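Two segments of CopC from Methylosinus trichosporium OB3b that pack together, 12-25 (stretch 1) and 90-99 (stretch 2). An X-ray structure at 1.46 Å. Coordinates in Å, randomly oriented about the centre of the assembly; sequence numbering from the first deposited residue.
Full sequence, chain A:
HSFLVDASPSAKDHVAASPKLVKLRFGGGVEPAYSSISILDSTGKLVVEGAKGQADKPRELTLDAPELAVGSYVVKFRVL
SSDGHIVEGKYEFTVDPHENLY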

# COMPACT_ATOMS: atom_id res chain seq x y z
N LYS A 12 -6.07 -9.10 3.64
CA LYS A 12 -7.30 -9.88 3.47
C LYS A 12 -8.59 -9.07 3.66
O LYS A 12 -9.68 -9.65 3.69
N ASP A 13 -8.50 -7.74 3.71
CA ASP A 13 -9.70 -6.89 3.81
C ASP A 13 -10.45 -6.95 2.50
O ASP A 13 -9.88 -7.06 1.42
N HIS A 14 -11.77 -6.86 2.64
CA HIS A 14 -12.65 -6.49 1.55
C HIS A 14 -13.13 -5.10 1.78
O HIS A 14 -13.64 -4.80 2.88
N VAL A 15 -13.05 -4.26 0.76
CA VAL A 15 -13.49 -2.88 0.82
C VAL A 15 -14.64 -2.77 -0.17
O VAL A 15 -14.67 -3.47 -1.18
N ALA A 16 -15.57 -1.88 0.13
CA ALA A 16 -16.81 -1.76 -0.63
C ALA A 16 -16.68 -0.91 -1.86
O ALA A 16 -17.61 -0.85 -2.68
N ALA A 17 -15.57 -0.19 -1.97
CA ALA A 17 -15.30 0.66 -3.10
C ALA A 17 -13.81 0.83 -3.25
O ALA A 17 -13.06 0.50 -2.32
N SER A 18 -13.37 1.37 -4.38
CA SER A 18 -11.94 1.54 -4.62
C SER A 18 -11.36 2.46 -3.55
O SER A 18 -11.92 3.52 -3.31
N PRO A 19 -10.24 2.07 -2.92
CA PRO A 19 -9.63 2.94 -1.90
C PRO A 19 -8.97 4.15 -2.55
O PRO A 19 -8.26 3.99 -3.54
N LYS A 20 -9.15 5.33 -2.01
CA LYS A 20 -8.50 6.51 -2.59
C LYS A 20 -6.98 6.44 -2.42
O LYS A 20 -6.22 6.87 -3.29
N LEU A 21 -6.55 5.85 -1.33
CA LEU A 21 -5.14 5.61 -1.15
C LEU A 21 -4.88 4.41 -0.31
O LEU A 21 -5.79 3.85 0.33
N VAL A 22 -3.64 3.95 -0.39
CA VAL A 22 -3.08 2.92 0.48
C VAL A 22 -2.27 3.66 1.51
O VAL A 22 -1.44 4.50 1.15
N LYS A 23 -2.51 3.37 2.78
CA LYS A 23 -1.80 3.97 3.91
C LYS A 23 -1.07 2.90 4.66
O LYS A 23 -1.68 1.93 5.12
N LEU A 24 0.24 3.06 4.83
CA LEU A 24 1.04 2.10 5.58
C LEU A 24 1.70 2.78 6.76
O LEU A 24 2.18 3.90 6.62
N ARG A 25 1.75 2.10 7.90
CA ARG A 25 2.45 2.61 9.09
C ARG A 25 3.41 1.54 9.54
O ARG A 25 3.08 0.33 9.56
N LYS A 90 4.30 -7.49 1.61
CA LYS A 90 3.22 -7.60 0.64
C LYS A 90 1.97 -8.19 1.30
O LYS A 90 2.09 -8.98 2.21
N TYR A 91 0.82 -7.78 0.80
CA TYR A 91 -0.44 -8.36 1.26
C TYR A 91 -1.53 -8.17 0.22
O TYR A 91 -1.37 -7.35 -0.66
N GLU A 92 -2.61 -8.92 0.35
CA GLU A 92 -3.71 -8.88 -0.59
C GLU A 92 -4.89 -8.15 0.01
O GLU A 92 -5.09 -8.16 1.22
N PHE A 93 -5.69 -7.52 -0.85
CA PHE A 93 -7.03 -7.03 -0.45
C PHE A 93 -7.94 -7.14 -1.64
O PHE A 93 -7.48 -7.29 -2.75
N THR A 94 -9.25 -7.07 -1.38
CA THR A 94 -10.25 -7.20 -2.44
C THR A 94 -11.18 -6.01 -2.45
O THR A 94 -11.62 -5.54 -1.40
N VAL A 95 -11.41 -5.50 -3.67
CA VAL A 95 -12.44 -4.47 -3.93
C VAL A 95 -13.69 -5.23 -4.32
O VAL A 95 -13.73 -5.88 -5.35
N ASP A 96 -14.68 -5.17 -3.44
CA ASP A 96 -16.01 -5.74 -3.73
C ASP A 96 -16.87 -4.79 -4.57
O ASP A 96 -16.69 -3.60 -4.52
N PRO A 97 -17.84 -5.33 -5.32
CA PRO A 97 -18.85 -4.49 -5.95
C PRO A 97 -19.79 -3.90 -4.89
O PRO A 97 -20.08 -4.52 -3.88
N HIS A 98 -20.23 -2.68 -5.15
CA HIS A 98 -21.29 -2.06 -4.34
C HIS A 98 -22.55 -1.80 -5.16
O HIS A 98 -23.49 -1.15 -4.68
N GLU A 99 -22.56 -2.28 -6.40
CA GLU A 99 -23.67 -2.14 -7.32
C GLU A 99 -23.41 -3.14 -8.44
O GLU A 99 -22.31 -3.70 -8.54

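The frame for the side chains is a short parallel pairing, His14 beside Thr94 and Val15 beside Val95, held by backbone hydrogen bonds: Thr94 N to Asp13 O (2.9 Å), Val15 N to Thr94 O (2.9 Å) and Asp96 N to Val15 O (2.8 Å). Just before it, Lys12 N donates to Glu92 O (2.8 Å). Because side chains alternate along a strand, His14 and Thr94 share one face of the sheet, while Val15 and Val95 share the other.

The apolar contacts gather on the valine face. Val15 (chi1 m) and Val95 (chi1 t) bring their CG2 methyls to 4.1 Å; beta-branched residues suit strands, and their side chains meet only through carbon atoms. Val15 CG2 also lies 4.3 Å from Phe93 CD2. Pro19 points toward stretch 2 and bridges the same two partners, with its CG 4.0 Å from Phe93 CE2 and its CD 4.1 Å from Val95 CG2. The Phe93 side chain, chi1 p, leaves the backbone sideways, yet its flat, buried ring is broad enough to meet both Val15 and Pro19.

Farther along, Tyr91 (chi1 p) points toward stretch 1 and reaches Val22 (chi1 t) and Leu24 (m, t), whose CA-to-CB bonds point toward stretch 2. Its OH lies 3.7 Å from Val22 CG1 and 3.6 Å from Leu24 CD2, and the leucine methyl sits at the ring edge. The long phenol thus spans a wide backbone gap with a largely apolar ring, while the hydroxyl of this buried residue is hydrogen-bonded elsewhere in the structure.

Polar side chains occupy the other face and the loop residues that follow the strands. His14, chi1 m, uses its ring in two ways. At the edge, ND1 donates to Asp96 OD1 (2.8 Å) in a nearly straight hydrogen bond; over one face, Thr94 CB makes a CH-pi contact 3.8 Å from the His14 ring centroid. Asp96, also m, points toward stretch 1, so its short carboxylate needs no long reach to accept this bond. His98, chi1 p, donates from ND1 to the backbone oxygen Ala16 O (2.7 Å), and the small Ala17 places CB 3.8 Å from His98 ND1.

Within stretch 2, Thr94 (chi1 m) turns OG1 to donate to Glu92 OE2 (2.8 Å). Glu92, chi1 t, starts sideways, but its flexible chain brings the carboxylate nearer to stretch 1. There a water links the stretches, donating to Glu92 OE1 (2.5 Å) and, at a longer 3.3 Å, to Asp13 O.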

# COMPACT_ATOMS: atom_id res chain seq x y z
CB LYS A 12 -7.24 -11.19 4.29
CG LYS A 12 -6.07 -12.04 3.80
CD LYS A 12 -5.77 -13.29 4.56
CE LYS A 12 -4.66 -14.06 3.86
NZ LYS A 12 -4.16 -15.19 4.69
CB ASP A 13 -9.37 -5.41 4.06
CG ASP A 13 -9.00 -5.10 5.51
OD1 ASP A 13 -9.15 -5.94 6.45
OD2 ASP A 13 -8.59 -3.93 5.71
CB HIS A 14 -13.84 -7.43 1.52
CG HIS A 14 -13.51 -8.79 1.03
ND1 HIS A 14 -13.99 -9.31 -0.14
CD2 HIS A 14 -12.67 -9.72 1.52
CE1 HIS A 14 -13.50 -10.51 -0.34
NE2 HIS A 14 -12.68 -10.78 0.66
CB VAL A 15 -12.37 -1.85 0.58
CG1 VAL A 15 -11.33 -1.99 1.69
CG2 VAL A 15 -11.74 -1.99 -0.79
CB ALA A 16 -17.86 -1.16 0.29
CB ALA A 17 -15.95 2.00 -2.90
CB SER A 18 -11.73 2.18 -5.99
OG SER A 18 -10.34 2.22 -6.27
CB PRO A 19 -8.59 2.03 -1.26
CG PRO A 19 -8.19 1.11 -2.34
CD PRO A 19 -9.44 0.84 -3.13
CB LYS A 20 -9.04 7.75 -1.95
CG LYS A 20 -10.52 7.96 -2.23
CD LYS A 20 -10.98 9.32 -1.73
CE LYS A 20 -12.46 9.54 -1.99
NZ LYS A 20 -12.84 10.98 -2.07
CB LEU A 21 -4.41 6.85 -0.66
CG LEU A 21 -4.96 7.45 0.58
CD1 LEU A 21 -4.66 6.58 1.75
CD2 LEU A 21 -4.43 8.85 0.90
CB VAL A 22 -2.21 1.94 -0.30
CG1 VAL A 22 -1.42 1.02 0.63
CG2 VAL A 22 -3.03 1.14 -1.27
CB LYS A 23 -2.77 4.65 4.89
CG LYS A 23 -3.65 5.68 4.28
CD LYS A 23 -4.47 6.47 5.27
CE LYS A 23 -5.91 6.73 4.85
NZ LYS A 23 -6.36 8.11 5.22
CB LEU A 24 2.12 1.53 4.66
CG LEU A 24 1.69 0.86 3.36
CD1 LEU A 24 2.90 0.28 2.64
CD2 LEU A 24 0.68 -0.23 3.57
CB ARG A 25 1.45 2.95 10.20
CG ARG A 25 2.11 3.45 11.46
CD ARG A 25 1.17 4.17 12.39
NE ARG A 25 0.12 3.30 12.89
CZ ARG A 25 0.22 2.48 13.95
NH1 ARG A 25 1.35 2.41 14.67
NH2 ARG A 25 -0.83 1.75 14.32
CB LYS A 90 3.62 -8.39 -0.60
CG LYS A 90 3.96 -9.87 -0.39
CD LYS A 90 5.32 -10.07 0.26
CE LYS A 90 5.77 -11.50 0.23
NZ LYS A 90 7.05 -11.66 0.96
CB TYR A 91 -0.87 -7.77 2.61
CG TYR A 91 -1.19 -6.27 2.55
CD1 TYR A 91 -2.48 -5.82 2.22
CD2 TYR A 91 -0.24 -5.28 2.85
CE1 TYR A 91 -2.76 -4.45 2.15
CE2 TYR A 91 -0.53 -3.95 2.79
CZ TYR A 91 -1.80 -3.53 2.46
OH TYR A 91 -2.10 -2.18 2.43
CB GLU A 92 -4.09 -10.31 -0.98
CG GLU A 92 -5.18 -10.47 -2.02
CD GLU A 92 -6.59 -10.67 -1.49
OE1 GLU A 92 -6.80 -11.04 -0.31
OE2 GLU A 92 -7.53 -10.47 -2.27
CB PHE A 93 -7.00 -5.62 0.13
CG PHE A 93 -6.79 -4.54 -0.88
CD1 PHE A 93 -5.53 -4.18 -1.27
CD2 PHE A 93 -7.88 -3.88 -1.46
CE1 PHE A 93 -5.34 -3.18 -2.20
CE2 PHE A 93 -7.69 -2.89 -2.39
CZ PHE A 93 -6.43 -2.52 -2.77
CB THR A 94 -11.07 -8.48 -2.24
OG1 THR A 94 -10.21 -9.63 -2.30
CG2 THR A 94 -12.11 -8.61 -3.35
CB VAL A 95 -12.01 -3.51 -5.04
CG1 VAL A 95 -13.09 -2.48 -5.32
CG2 VAL A 95 -10.70 -2.81 -4.65
CB ASP A 96 -16.77 -5.97 -2.42
CG ASP A 96 -16.22 -7.03 -1.51
OD1 ASP A 96 -15.49 -7.90 -1.99
OD2 ASP A 96 -16.60 -6.99 -0.31
CB PRO A 97 -19.58 -5.45 -6.88
CG PRO A 97 -19.40 -6.78 -6.24
CD PRO A 97 -18.09 -6.76 -5.54
CB HIS A 98 -20.82 -0.76 -3.65
CG HIS A 98 -20.24 0.23 -4.58
ND1 HIS A 98 -18.88 0.40 -4.67
CD2 HIS A 98 -20.80 1.09 -5.46
CE1 HIS A 98 -18.63 1.30 -5.61
NE2 HIS A 98 -19.77 1.74 -6.09
CB GLU A 99 -23.79 -0.69 -7.85
CG GLU A 99 -22.60 -0.25 -8.71
CD GLU A 99 -22.56 1.22 -9.01
OE1 GLU A 99 -23.60 1.82 -8.90
OE2 GLU A 99 -21.43 1.74 -9.27
O HOH W 1 -8.99 -10.00 0.27